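Local atomic coordinates of hemoglobin component VII (PDB entry 1X46), a protein that binds heme and, as a globin of midge larvae, probably carries or stores oxygen. Residues G10-A13 with L14-S18; A129-K132 with K133-S137. All blocks are in the same frame, centred on the assembly; numbering follows the deposited sequence.

Interaction 1 (G10-A13 with L14-S18); sequences GDIA and LVKSS
The carbonyl oxygen of A13 is gripped twice by S17: the hydroxyl OG donates to A13 O over 2.8 Å, and the backbone N of S17 reaches the same A13 O from the other face of the carbonyl plane. With chi1 at 55°, OG stands between its own backbone N and carbonyl carbon, from where it meets A13 O. S18 repeats the pattern one residue on, its OG donating to L14 O at 2.7 Å while its backbone N takes the opposite face of that carbonyl; S18 OG also pairs with NE1 of W135 on helix 129-146. Ahead of the two serines the regular ladder runs on, V15 N to D11 O at 3.0 Å and K16 N to I12 O at 2.9 Å, the latter almost straight with an N-H...O angle of 173°. On one flank the extended chain of K16 lies alongside I12, both pointing the same way, and methylene CE rests 3.7 Å from the I12 methyl CG2. The ammonium group beyond it is held by the carbonyl oxygen of M79, outside the helix. On another flank the L14 branch CD1 passes 3.8 Å from D11 OD1, a carbon-to-oxygen contact, while L14 CG sits 3.4 Å from G10 O, beyond the oxygen end of that carbonyl in the preceding turn. V15 turns its side chain inward, against W135 of helix 129-146 and I76 of helix 59-78. Serine hydroxyls folded back onto the carbonyl four residues earlier, added to the i to i+4 backbone ladder, are typical of an alpha-helix, here the N-terminal helix 9-20 of a globin fold.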
ATOM      1  N   GLY A  10      10.016 -17.104  -2.186  1.00 19.61           N
ATOM      2  CA  GLY A  10      10.546 -16.371  -3.313  1.00 18.00           C
ATOM      3  C   GLY A  10       9.698 -15.158  -3.661  1.00 16.34           C
ATOM      4  O   GLY A  10      10.267 -14.125  -4.020  1.00 18.00           O
ATOM      5  N   ASP A  11       8.377 -15.316  -3.580  1.00 18.38           N
ATOM      6  CA  ASP A  11       7.441 -14.208  -3.786  1.00 17.61           C
ATOM      7  C   ASP A  11       7.580 -13.136  -2.712  1.00 15.47           C
ATOM      8  O   ASP A  11       7.537 -11.944  -3.018  1.00 13.95           O
ATOM      9  CB  ASP A  11       6.028 -14.727  -3.830  1.00 15.85           C
ATOM     10  CG  ASP A  11       5.700 -15.376  -5.139  1.00 21.36           C
ATOM     11  OD1 ASP A  11       6.525 -15.275  -6.071  1.00 22.37           O
ATOM     12  OD2 ASP A  11       4.623 -15.995  -5.320  1.00 22.98           O
ATOM     13  N   ILE A  12       7.781 -13.545  -1.458  1.00 14.33           N
ATOM     14  CA  ILE A  12       8.102 -12.582  -0.402  1.00 14.79           C
ATOM     15  C   ILE A  12       9.371 -11.800  -0.754  1.00 14.60           C
ATOM     16  O   ILE A  12       9.423 -10.570  -0.626  1.00 15.94           O
ATOM     17  CB  ILE A  12       8.239 -13.306   0.975  1.00 16.40           C
ATOM     18  CG1 ILE A  12       6.878 -13.886   1.390  1.00 16.57           C
ATOM     19  CG2 ILE A  12       8.821 -12.354   2.043  1.00 18.75           C
ATOM     20  CD1 ILE A  12       6.926 -14.844   2.586  1.00 16.18           C
ATOM     21  N   ALA A  13      10.396 -12.497  -1.243  1.00 16.66           N
ATOM     22  CA  ALA A  13      11.612 -11.797  -1.627  1.00 15.34           C
ATOM     23  C   ALA A  13      11.376 -10.820  -2.768  1.00 17.56           C
ATOM     24  O   ALA A  13      11.966  -9.732  -2.790  1.00 16.81           O
ATOM     25  CB  ALA A  13      12.747 -12.802  -1.976  1.00 18.52           C
ATOM     26  N   LEU A  14      10.492 -11.189  -3.695  1.00 16.29           N
ATOM     27  CA  LEU A  14      10.226 -10.318  -4.856  1.00 14.03           C
ATOM     28  C   LEU A  14       9.544  -9.029  -4.412  1.00 13.92           C
ATOM     29  O   LEU A  14       9.880  -7.942  -4.909  1.00 13.61           O
ATOM     30  CB  LEU A  14       9.354 -11.008  -5.892  1.00 15.89           C
ATOM     31  CG  LEU A  14       9.989 -12.110  -6.749  1.00 16.02           C
ATOM     32  CD1 LEU A  14       8.914 -12.766  -7.619  1.00 17.46           C
ATOM     33  CD2 LEU A  14      11.113 -11.572  -7.599  1.00 14.36           C
ATOM     34  N   VAL A  15       8.596  -9.165  -3.478  1.00 12.35           N
ATOM     35  CA  VAL A  15       7.976  -7.991  -2.865  1.00 12.13           C
ATOM     36  C   VAL A  15       8.998  -7.159  -2.089  1.00 12.45           C
ATOM     37  O   VAL A  15       9.082  -5.966  -2.294  1.00 12.61           O
ATOM     38  CB  VAL A  15       6.802  -8.398  -1.961  1.00 12.29           C
ATOM     39  CG1 VAL A  15       6.296  -7.219  -1.128  1.00 11.53           C
ATOM     40  CG2 VAL A  15       5.665  -9.048  -2.801  1.00 12.95           C
ATOM     41  N   LYS A  16       9.783  -7.776  -1.199  1.00 13.67           N
ATOM     42  CA  LYS A  16      10.756  -6.980  -0.437  1.00 14.67           C
ATOM     43  C   LYS A  16      11.761  -6.249  -1.351  1.00 12.59           C
ATOM     44  O   LYS A  16      12.046  -5.061  -1.137  1.00 14.09           O
ATOM     45  CB  LYS A  16      11.526  -7.852   0.561  1.00 14.52           C
ATOM     46  CG  LYS A  16      10.711  -8.378   1.708  1.00 13.74           C
ATOM     47  CD  LYS A  16      11.536  -9.252   2.658  1.00 14.52           C
ATOM     48  CE  LYS A  16      10.649  -9.675   3.834  1.00 15.78           C
ATOM     49  NZ  LYS A  16      11.325 -10.635   4.762  1.00 20.75           N
ATOM     50  N   SER A  17      12.260  -6.938  -2.379  1.00 14.48           N
ATOM     51  CA  SER A  17      13.278  -6.328  -3.234  1.00 14.11           C
ATOM     52  C   SER A  17      12.734  -5.246  -4.157  1.00 14.48           C
ATOM     53  O   SER A  17      13.377  -4.217  -4.342  1.00 17.15           O
ATOM     54  CB  SER A  17      14.081  -7.365  -4.020  1.00 18.01           C
ATOM     55  OG  SER A  17      13.248  -8.209  -4.776  1.00 27.21           O
ATOM     56  N   SER A  18      11.537  -5.459  -4.716  1.00 13.77           N
ATOM     57  CA  SER A  18      10.942  -4.446  -5.559  1.00 13.38           C
ATOM     58  C   SER A  18      10.458  -3.241  -4.733  1.00 10.89           C
ATOM     59  O   SER A  18      10.575  -2.093  -5.155  1.00 14.06           O
ATOM     60  CB  SER A  18       9.825  -5.051  -6.448  1.00 11.45           C
ATOM     61  OG  SER A  18       8.772  -5.602  -5.683  1.00 11.64           O
TER

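Interaction 2 (A129-K132 with K133-S137); sequences AGTK and KAWDS
K132 reaches along the helix to D136, and its chain can be followed outward. CB leaves the backbone beside the K132-K133 peptide; CG, anti to the backbone N (chi1 -175°), leads outward from the helix and lies 4.1 Å from D136 OD2. CE stands 3.6 Å from D136 OD2, and a bend at the last torsion (chi4 24°) then swings NZ forward along the helix to that oxygen, 3.0 Å away, in a salt bridge. The ammonium meets OD2 on its syn side, somewhat out of the carboxylate plane, and makes a weak second bond to OD1. E113 and E117 of helix 106-123 bring like charge close to D136 OD1, so the lysine probably offsets some of this crowding of carboxylates; a weak, long ion pair also links it to E117. On a different face T131 and W135 lie side by side, methyl CG2 of T131 being 4.0 Å from indole CD1 of W135. The carbonyl oxygen of T131 accepts the W135 backbone N with an N-H...O angle of 175° and also faces the indole edge in its plane, 3.2 Å from CD1. T131 OG1 accepts a hydrogen bond from the backbone N of N128, just before the helix. Such an i to i+4 lysine-aspartate bridge is characteristic of a helix flank, here in the first turns of globin helix 129-146.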
ATOM      1  N   ALA A 129       5.791 -10.348 -14.957  1.00 10.46           N
ATOM      2  CA  ALA A 129       4.606 -11.033 -14.489  1.00 11.00           C
ATOM      3  C   ALA A 129       4.792 -11.728 -13.139  1.00 10.39           C
ATOM      4  O   ALA A 129       3.846 -11.837 -12.378  1.00 11.15           O
ATOM      5  CB  ALA A 129       4.168 -12.064 -15.517  1.00 11.88           C
ATOM      6  N   GLY A 130       6.015 -12.170 -12.855  1.00 11.51           N
ATOM      7  CA  GLY A 130       6.299 -12.795 -11.579  1.00 12.53           C
ATOM      8  C   GLY A 130       6.216 -11.778 -10.447  1.00 11.90           C
ATOM      9  O   GLY A 130       5.723 -12.090  -9.363  1.00 12.90           O
ATOM     10  N   THR A 131       6.735 -10.576 -10.697  1.00 11.26           N
ATOM     11  CA  THR A 131       6.668  -9.485  -9.712  1.00 11.94           C
ATOM     12  C   THR A 131       5.207  -9.194  -9.436  1.00 12.96           C
ATOM     13  O   THR A 131       4.781  -9.064  -8.277  1.00 11.38           O
ATOM     14  CB  THR A 131       7.338  -8.200 -10.215  1.00 11.33           C
ATOM     15  OG1 THR A 131       8.513  -8.504 -10.978  1.00 11.85           O
ATOM     16  CG2 THR A 131       7.790  -7.327  -9.029  1.00 14.10           C
ATOM     17  N   LYS A 132       4.417  -9.091 -10.510  1.00 10.97           N
ATOM     18  CA  LYS A 132       2.999  -8.791 -10.346  1.00 10.57           C
ATOM     19  C   LYS A 132       2.268  -9.872  -9.560  1.00 11.11           C
ATOM     20  O   LYS A 132       1.469  -9.567  -8.671  1.00 10.91           O
ATOM     21  CB  LYS A 132       2.360  -8.608 -11.733  1.00 13.27           C
ATOM     22  CG  LYS A 132       0.913  -8.162 -11.638  1.00 17.63           C
ATOM     23  CD  LYS A 132       0.147  -8.398 -12.922  1.00 26.16           C
ATOM     24  CE  LYS A 132      -1.385  -8.433 -12.670  1.00 27.71           C
ATOM     25  NZ  LYS A 132      -1.865  -7.699 -11.421  1.00 35.29           N
ATOM     26  N   LYS A 133       2.563 -11.139  -9.884  1.00 10.06           N
ATOM     27  CA  LYS A 133       1.979 -12.277  -9.183  1.00 10.94           C
ATOM     28  C   LYS A 133       2.324 -12.261  -7.701  1.00 11.50           C
ATOM     29  O   LYS A 133       1.449 -12.503  -6.873  1.00 12.30           O
ATOM     30  CB  LYS A 133       2.445 -13.583  -9.821  1.00 14.51           C
ATOM     31  CG  LYS A 133       1.679 -14.792  -9.343  1.00 19.29           C
ATOM     32  CD  LYS A 133       2.046 -15.956 -10.232  1.00 22.78           C
ATOM     33  CE  LYS A 133       3.215 -16.692  -9.631  1.00 26.98           C
ATOM     34  NZ  LYS A 133       2.730 -17.495  -8.460  1.00 30.62           N
ATOM     35  N   ALA A 134       3.580 -11.933  -7.375  1.00 10.37           N
ATOM     36  CA  ALA A 134       4.010 -11.885  -5.974  1.00 12.36           C
ATOM     37  C   ALA A 134       3.244 -10.808  -5.192  1.00 11.69           C
ATOM     38  O   ALA A 134       2.717 -11.083  -4.096  1.00 12.18           O
ATOM     39  CB  ALA A 134       5.491 -11.658  -5.872  1.00 12.81           C
ATOM     40  N   TRP A 135       3.175  -9.587  -5.744  1.00 10.42           N
ATOM     41  CA  TRP A 135       2.387  -8.543  -5.088  1.00  9.75           C
ATOM     42  C   TRP A 135       0.890  -8.861  -4.986  1.00 10.70           C
ATOM     43  O   TRP A 135       0.253  -8.515  -3.990  1.00 10.16           O
ATOM     44  CB  TRP A 135       2.583  -7.201  -5.783  1.00 10.48           C
ATOM     45  CG  TRP A 135       3.863  -6.545  -5.463  1.00 10.13           C
ATOM     46  CD1 TRP A 135       5.034  -6.630  -6.153  1.00 11.46           C
ATOM     47  CD2 TRP A 135       4.105  -5.639  -4.374  1.00  9.75           C
ATOM     48  NE1 TRP A 135       6.002  -5.851  -5.557  1.00 11.56           N
ATOM     49  CE2 TRP A 135       5.462  -5.225  -4.465  1.00 10.63           C
ATOM     50  CE3 TRP A 135       3.314  -5.117  -3.345  1.00 10.62           C
ATOM     51  CZ2 TRP A 135       6.047  -4.325  -3.550  1.00 10.58           C
ATOM     52  CZ3 TRP A 135       3.896  -4.222  -2.427  1.00 10.90           C
ATOM     53  CH2 TRP A 135       5.248  -3.833  -2.535  1.00 12.26           C
ATOM     54  N   ASP A 136       0.343  -9.536  -6.002  1.00 11.74           N
ATOM     55  CA  ASP A 136      -1.070  -9.928  -5.991  1.00 11.67           C
ATOM     56  C   ASP A 136      -1.312 -10.827  -4.780  1.00 12.19           C
ATOM     57  O   ASP A 136      -2.322 -10.673  -4.095  1.00 14.22           O
ATOM     58  CB  ASP A 136      -1.416 -10.667  -7.305  1.00 14.41           C
ATOM     59  CG  ASP A 136      -1.768  -9.721  -8.450  1.00 16.20           C
ATOM     60  OD1 ASP A 136      -1.844  -8.505  -8.235  1.00 20.64           O
ATOM     61  OD2 ASP A 136      -2.029 -10.111  -9.595  1.00 21.50           O
ATOM     62  N   SER A 137      -0.375 -11.747  -4.533  1.00 12.74           N
ATOM     63  CA  SER A 137      -0.506 -12.701  -3.415  1.00 14.02           C
ATOM     64  C   SER A 137      -0.419 -11.983  -2.075  1.00 14.30           C
ATOM     65  O   SER A 137      -1.152 -12.333  -1.142  1.00 15.08           O
ATOM     66  CB  SER A 137       0.554 -13.803  -3.507  1.00 17.14           C
ATOM     67  OG  SER A 137       0.327 -14.585  -4.670  1.00 20.02           O
TER

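In the fold
From the N terminus, interaction 1 comes first, within helix 9-20; the chain then runs through the region that supplies the heme pocket residues before interaction 2 forms in the opening turns of helix 129-146. Each lies within a single helix and closes no loop, and the two follow in series without nesting or crossing. The centres of interaction 1 and interaction 2 are about 9 Å apart, on the same side of the chain's centre. L14 CD1 packs 3.7 Å from G130 O and D11 O meets the methyl CB of A134 at 3.5 Å, seating the first helix of the chain against the last. W135, reaching from the last helix to S18 and V15 of the first, also leans on L116 and L120 of helix 106-123.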